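Local coordinates for LPS-assembly lipoprotein LptE (Acinetobacter baumannii, PDB 5TSE) that probably binds lipopolysaccharide and, together with LptD, takes part in its assembly at the surface of the outer membrane, at residues 71-76 with 95-100; 17-22 with 48-53. All blocks are in the same frame, centred on the assembly; numbering follows the deposited sequence.

Overall arrangement
Both contacts belong to one mixed sheet, whose strands run in the order 41-42, 15-19, 49-64, 68-81, 92-101. Interaction 2 comes first along the chain, pairing 17-22 with 48-53 in parallel; interaction 1, antiparallel between 71-76 and 95-100, opens only after it has closed. Their centres lie about 22 Å apart, on opposite sides of the chain's centre. Strands 49-64 and 68-81, neighbours in sequence and in the sheet, connect them, and V53 CG1 packs on V76 CG1 at 3.7 Å. Helix 25-37 lies against the parallel end and helix 110-134 against the antiparallel hairpin, so one sheet, with 92-101 outermost in interaction 1 and 15-19 flanked by 41-42, carries both contacts and both helices.

Interaction 1: 71-76 with 95-100; sequences LLRLTV and TAARSY
The guanidinium of R73 has the methyl of A97 over one face, with NH1 3.5 Å from A97 CB, and the hydroxyl of T95 at its edge. NH1 donates to T95 OG1 at 3.1 Å, almost straight (165°) and nearly within the guanidinium plane. R73 sets out with CG anti to the backbone N, and its chain then bends at chi3 (-51°), which places NE nearer A97 CB than CD is. Alanine suits the place beneath it: a single methyl lets the flat group approach closely. T95 OG1, anti to its own backbone N, also donates to L74 O from above the carbonyl plane. That carbonyl is thus gripped twice, since A96 N bonds to it as well.

The frame is the antiparallel hairpin of strands 68-81 and 92-101, the latter at the margin of the sheet. L72 with R98 and L74 with A96 are hydrogen-bonded pairs; L72 N reaches R98 O at 2.9 Å. Side chains alternate between faces. L71, R73 and T75 share one with T95, A97 and S99, a partly exposed face where polar T75, T95 and S99 tolerate solvent and A97 gives R73 a small neighbour, and L71 CD2 lies 4.1 Å from A97 CB. L72, L74, A96 and R98 point to the other, where L74 packs on V121 and L125 of helix 110-134. R98 NH1 bonds to A97 O, its own neighbour, at 3.1 Å and forms a salt bridge to D124, so the arginine ties the edge strand to that helix.

Interaction 2: 17-22 with 48-53; sequences SLELPA and AYVLRV
Strand 15-19 lies in the sheet between 41-42, which it reaches through helix 25-37 in a β-α-β arrangement, and strand 49-64; this contact is its parallel pairing with the latter. L18 pairs with L51 and E19 with R52. The chain at 17-19 bonds alternately to its neighbour, as parallel strands do: L51 N donates to S17 O, E19 N to L51 O and V53 N to E19 O, the last at 2.9 Å, and all three bonds are nearly straight.

On the face toward helix 25-37, L18 and L51 lie side by side and point the same way, their CD2 methyls 3.8 Å apart. L18 also packs on L35 of that helix and L51 on F78 of strand 68-81; branched, apolar leucines suit a layer squeezed between sheet and helix. Beyond the strand end, the ring of P21 crosses the V53 side chain at about a right angle, CD meeting V53 CG1 at 3.7 Å. Proline has no N-H to offer, so it fits where the ladder stops.

The other face is polar at E19 and R52. E19 extends from a CG anti to the backbone N (chi1 -176°) and runs beside the arginine, with OE1 3.1 Å from R52 CD. Its carboxylate plane is turned 28° from that of the guanidinium, and OE1 remains 4.4 Å from R52 NE, beyond a salt bridge. NE is instead engaged by E81 of strand 68-81. E81 is thus the arginine's direct partner, while E19 lies close enough that its charge would probably add a weaker, longer-range attraction.

Interaction 1: 71-76 with 95-100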
loop_
_atom_site.group_PDB
_atom_site.type_symbol
_atom_site.label_atom_id
_atom_site.label_comp_id
_atom_site.label_asym_id
_atom_site.label_seq_id
_atom_site.Cartn_x
_atom_site.Cartn_y
_atom_site.Cartn_z
ATOM N N LEU A 71 12.060 11.942 6.823
ATOM C CA LEU A 71 11.650 10.881 5.911
ATOM C C LEU A 71 10.260 10.337 6.262
ATOM O O LEU A 71 10.019 9.863 7.376
ATOM C CB LEU A 71 12.712 9.781 5.871
ATOM C CG LEU A 71 12.472 8.574 4.942
ATOM C CD1 LEU A 71 13.760 7.887 4.550
ATOM C CD2 LEU A 71 11.480 7.569 5.522
ATOM N N LEU A 72 9.358 10.412 5.284
ATOM C CA LEU A 72 7.977 9.987 5.435
ATOM C C LEU A 72 7.827 8.613 4.801
ATOM O O LEU A 72 7.957 8.467 3.589
ATOM C CB LEU A 72 7.064 11.012 4.774
ATOM C CG LEU A 72 7.275 12.453 5.300
ATOM C CD1 LEU A 72 6.572 13.470 4.429
ATOM C CD2 LEU A 72 6.828 12.607 6.745
ATOM N N ARG A 73 7.585 7.601 5.622
ATOM C CA ARG A 73 7.452 6.252 5.115
ATOM C C ARG A 73 6.093 5.661 5.389
ATOM O O ARG A 73 5.446 6.014 6.365
ATOM C CB ARG A 73 8.494 5.348 5.784
ATOM C CG ARG A 73 8.446 3.880 5.356
ATOM C CD ARG A 73 9.560 3.023 5.968
ATOM N NE ARG A 73 10.862 3.631 5.753
ATOM C CZ ARG A 73 11.514 3.663 4.590
ATOM N NH1 ARG A 73 10.993 3.136 3.478
ATOM N NH2 ARG A 73 12.699 4.257 4.533
ATOM N N LEU A 74 5.693 4.740 4.514
ATOM C CA LEU A 74 4.481 3.959 4.698
ATOM C C LEU A 74 4.858 2.521 4.379
ATOM O O LEU A 74 5.433 2.232 3.340
ATOM C CB LEU A 74 3.323 4.446 3.827
ATOM C CG LEU A 74 1.979 3.724 4.031
ATOM C CD1 LEU A 74 1.627 3.545 5.503
ATOM C CD2 LEU A 74 0.865 4.472 3.307
ATOM N N THR A 75 4.553 1.625 5.304
ATOM C CA THR A 75 4.879 0.220 5.150
ATOM C C THR A 75 3.604 -0.603 5.256
ATOM O O THR A 75 2.786 -0.359 6.135
ATOM C CB THR A 75 5.868 -0.181 6.247
ATOM O OG1 THR A 75 7.037 0.652 6.127
ATOM C CG2 THR A 75 6.239 -1.652 6.153
ATOM N N VAL A 76 3.424 -1.562 4.355
ATOM C CA VAL A 76 2.217 -2.413 4.380
ATOM C C VAL A 76 2.525 -3.895 4.160
ATOM O O VAL A 76 3.278 -4.254 3.257
ATOM C CB VAL A 76 1.161 -1.959 3.329
ATOM C CG1 VAL A 76 0.040 -2.981 3.190
ATOM C CG2 VAL A 76 0.571 -0.618 3.700
ATOM N N THR A 95 7.010 -1.042 0.975
ATOM C CA THR A 95 7.219 0.244 1.581
ATOM C C THR A 95 7.480 1.317 0.542
ATOM O O THR A 95 8.036 1.048 -0.518
ATOM C CB THR A 95 8.406 0.185 2.570
ATOM O OG1 THR A 95 8.457 1.382 3.345
ATOM C CG2 THR A 95 9.745 -0.006 1.847
ATOM N N ALA A 96 7.047 2.529 0.842
ATOM C CA ALA A 96 7.280 3.667 -0.046
ATOM C C ALA A 96 7.771 4.780 0.840
ATOM O O ALA A 96 7.413 4.834 2.013
ATOM C CB ALA A 96 6.007 4.073 -0.763
ATOM N N ALA A 97 8.578 5.676 0.286
ATOM C CA ALA A 97 9.127 6.751 1.072
ATOM C C ALA A 97 9.620 7.927 0.259
ATOM O O ALA A 97 10.087 7.766 -0.857
ATOM C CB ALA A 97 10.286 6.204 1.892
ATOM N N ARG A 98 9.523 9.109 0.854
ATOM C CA ARG A 98 10.049 10.331 0.276
ATOM C C ARG A 98 10.625 11.125 1.434
ATOM O O ARG A 98 10.117 11.037 2.560
ATOM C CB ARG A 98 8.955 11.157 -0.403
ATOM C CG ARG A 98 8.311 10.533 -1.620
ATOM C CD ARG A 98 9.302 10.298 -2.744
ATOM N NE ARG A 98 8.607 9.880 -3.964
ATOM C CZ ARG A 98 8.188 8.645 -4.234
ATOM N NH1 ARG A 98 8.345 7.646 -3.365
ATOM N NH2 ARG A 98 7.570 8.405 -5.388
ATOM N N SER A 99 11.693 11.873 1.184
ATOM C CA SER A 99 12.295 12.715 2.221
ATOM C C SER A 99 12.783 14.032 1.670
ATOM O O SER A 99 13.128 14.129 0.505
ATOM C CB SER A 99 13.469 12.005 2.897
ATOM O OG SER A 99 14.479 11.682 1.969
ATOM N N TYR A 100 12.828 15.040 2.537
ATOM C CA TYR A 100 13.317 16.364 2.175
ATOM C C TYR A 100 14.342 16.824 3.231
ATOM O O TYR A 100 14.421 16.260 4.334
ATOM C CB TYR A 100 12.154 17.362 2.065
ATOM C CG TYR A 100 11.428 17.658 3.363
ATOM C CD1 TYR A 100 10.452 16.813 3.845
ATOM C CD2 TYR A 100 11.709 18.806 4.093
ATOM C CE1 TYR A 100 9.780 17.091 5.021
ATOM C CE2 TYR A 100 11.043 19.089 5.282
ATOM C CZ TYR A 100 10.075 18.227 5.733
ATOM O OH TYR A 100 9.414 18.496 6.915
#

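Interaction 2: 17-22 with 48-53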
loop_
_atom_site.group_PDB
_atom_site.type_symbol
_atom_site.label_atom_id
_atom_site.label_comp_id
_atom_site.label_asym_id
_atom_site.label_seq_id
_atom_site.Cartn_x
_atom_site.Cartn_y
_atom_site.Cartn_z
ATOM N N SER A 17 -12.137 -8.178 -2.688
ATOM C CA SER A 17 -12.762 -7.414 -1.640
ATOM C C SER A 17 -11.563 -6.928 -0.824
ATOM O O SER A 17 -10.509 -7.585 -0.829
ATOM C CB SER A 17 -13.654 -8.305 -0.810
ATOM O OG SER A 17 -14.447 -7.527 0.044
ATOM N N LEU A 18 -11.705 -5.793 -0.146
ATOM C CA LEU A 18 -10.596 -5.232 0.629
ATOM C C LEU A 18 -10.877 -5.235 2.121
ATOM O O LEU A 18 -11.927 -4.756 2.564
ATOM C CB LEU A 18 -10.335 -3.775 0.227
ATOM C CG LEU A 18 -10.172 -3.431 -1.252
ATOM C CD1 LEU A 18 -10.010 -1.930 -1.405
ATOM C CD2 LEU A 18 -8.999 -4.163 -1.859
ATOM N N GLU A 19 -9.942 -5.789 2.885
ATOM C CA GLU A 19 -10.028 -5.773 4.311
ATOM C C GLU A 19 -8.816 -4.953 4.724
ATOM O O GLU A 19 -7.677 -5.376 4.526
ATOM C CB GLU A 19 -9.959 -7.159 4.924
ATOM C CG GLU A 19 -10.147 -7.076 6.438
ATOM C CD GLU A 19 -9.910 -8.377 7.150
ATOM O OE1 GLU A 19 -9.803 -9.411 6.478
ATOM O OE2 GLU A 19 -9.835 -8.351 8.394
ATOM N N LEU A 20 -9.074 -3.789 5.300
ATOM C CA LEU A 20 -8.045 -2.864 5.702
ATOM C C LEU A 20 -8.265 -2.441 7.125
ATOM O O LEU A 20 -9.401 -2.426 7.575
ATOM C CB LEU A 20 -8.160 -1.605 4.854
ATOM C CG LEU A 20 -8.090 -1.791 3.334
ATOM C CD1 LEU A 20 -8.385 -0.496 2.594
ATOM C CD2 LEU A 20 -6.731 -2.330 2.949
ATOM N N PRO A 21 -7.185 -2.096 7.846
ATOM C CA PRO A 21 -7.388 -1.590 9.198
ATOM C C PRO A 21 -8.107 -0.247 9.130
ATOM O O PRO A 21 -8.248 0.337 8.056
ATOM C CB PRO A 21 -5.955 -1.387 9.755
ATOM C CG PRO A 21 -5.021 -1.997 8.760
ATOM C CD PRO A 21 -5.758 -2.188 7.470
ATOM N N ALA A 22 -8.533 0.240 10.280
ATOM C CA ALA A 22 -9.222 1.514 10.367
ATOM C C ALA A 22 -8.273 2.650 10.035
ATOM O O ALA A 22 -7.045 2.511 10.117
ATOM C CB ALA A 22 -9.815 1.706 11.767
ATOM N N ALA A 48 -15.081 -14.495 -5.003
ATOM C CA ALA A 48 -14.076 -13.416 -4.961
ATOM C C ALA A 48 -13.088 -13.635 -3.837
ATOM O O ALA A 48 -13.429 -14.223 -2.831
ATOM C CB ALA A 48 -14.756 -12.070 -4.782
ATOM N N TYR A 49 -11.859 -13.167 -4.018
ATOM C CA TYR A 49 -10.848 -13.293 -2.978
ATOM C C TYR A 49 -10.866 -12.051 -2.073
ATOM O O TYR A 49 -11.695 -11.151 -2.240
ATOM C CB TYR A 49 -9.465 -13.591 -3.588
ATOM C CG TYR A 49 -9.397 -14.979 -4.200
ATOM C CD1 TYR A 49 -9.147 -16.097 -3.402
ATOM C CD2 TYR A 49 -9.602 -15.181 -5.569
ATOM C CE1 TYR A 49 -9.096 -17.372 -3.943
ATOM C CE2 TYR A 49 -9.548 -16.455 -6.120
ATOM C CZ TYR A 49 -9.294 -17.547 -5.302
ATOM O OH TYR A 49 -9.243 -18.815 -5.831
ATOM N N VAL A 50 -9.978 -12.036 -1.087
ATOM C CA VAL A 50 -9.902 -10.949 -0.156
ATOM C C VAL A 50 -8.468 -10.494 -0.008
ATOM O O VAL A 50 -7.588 -11.276 0.326
ATOM C CB VAL A 50 -10.429 -11.363 1.237
ATOM C CG1 VAL A 50 -10.258 -10.224 2.241
ATOM C CG2 VAL A 50 -11.894 -11.811 1.155
ATOM N N LEU A 51 -8.258 -9.209 -0.261
ATOM C CA LEU A 51 -6.971 -8.576 -0.121
ATOM C C LEU A 51 -6.915 -8.041 1.292
ATOM O O LEU A 51 -7.469 -6.973 1.568
ATOM C CB LEU A 51 -6.845 -7.446 -1.142
ATOM C CG LEU A 51 -5.639 -6.516 -1.039
ATOM C CD1 LEU A 51 -4.351 -7.285 -0.833
ATOM C CD2 LEU A 51 -5.573 -5.641 -2.284
ATOM N N ARG A 52 -6.285 -8.804 2.191
ATOM C CA ARG A 52 -6.161 -8.415 3.588
ATOM C C ARG A 52 -4.859 -7.683 3.841
ATOM O O ARG A 52 -3.780 -8.215 3.564
ATOM C CB ARG A 52 -6.256 -9.629 4.533
ATOM C CG ARG A 52 -6.272 -9.237 6.012
ATOM C CD ARG A 52 -6.896 -10.293 6.924
ATOM N NE ARG A 52 -6.018 -11.344 7.453
ATOM C CZ ARG A 52 -5.613 -11.453 8.729
ATOM N NH1 ARG A 52 -4.823 -12.465 9.082
ATOM N NH2 ARG A 52 -5.994 -10.586 9.671
ATOM N N VAL A 53 -4.978 -6.447 4.331
ATOM C CA VAL A 53 -3.842 -5.645 4.727
ATOM C C VAL A 53 -3.766 -5.914 6.197
ATOM O O VAL A 53 -4.627 -5.467 6.933
ATOM C CB VAL A 53 -4.034 -4.132 4.467
ATOM C CG1 VAL A 53 -2.989 -3.313 5.216
ATOM C CG2 VAL A 53 -3.971 -3.854 2.982
#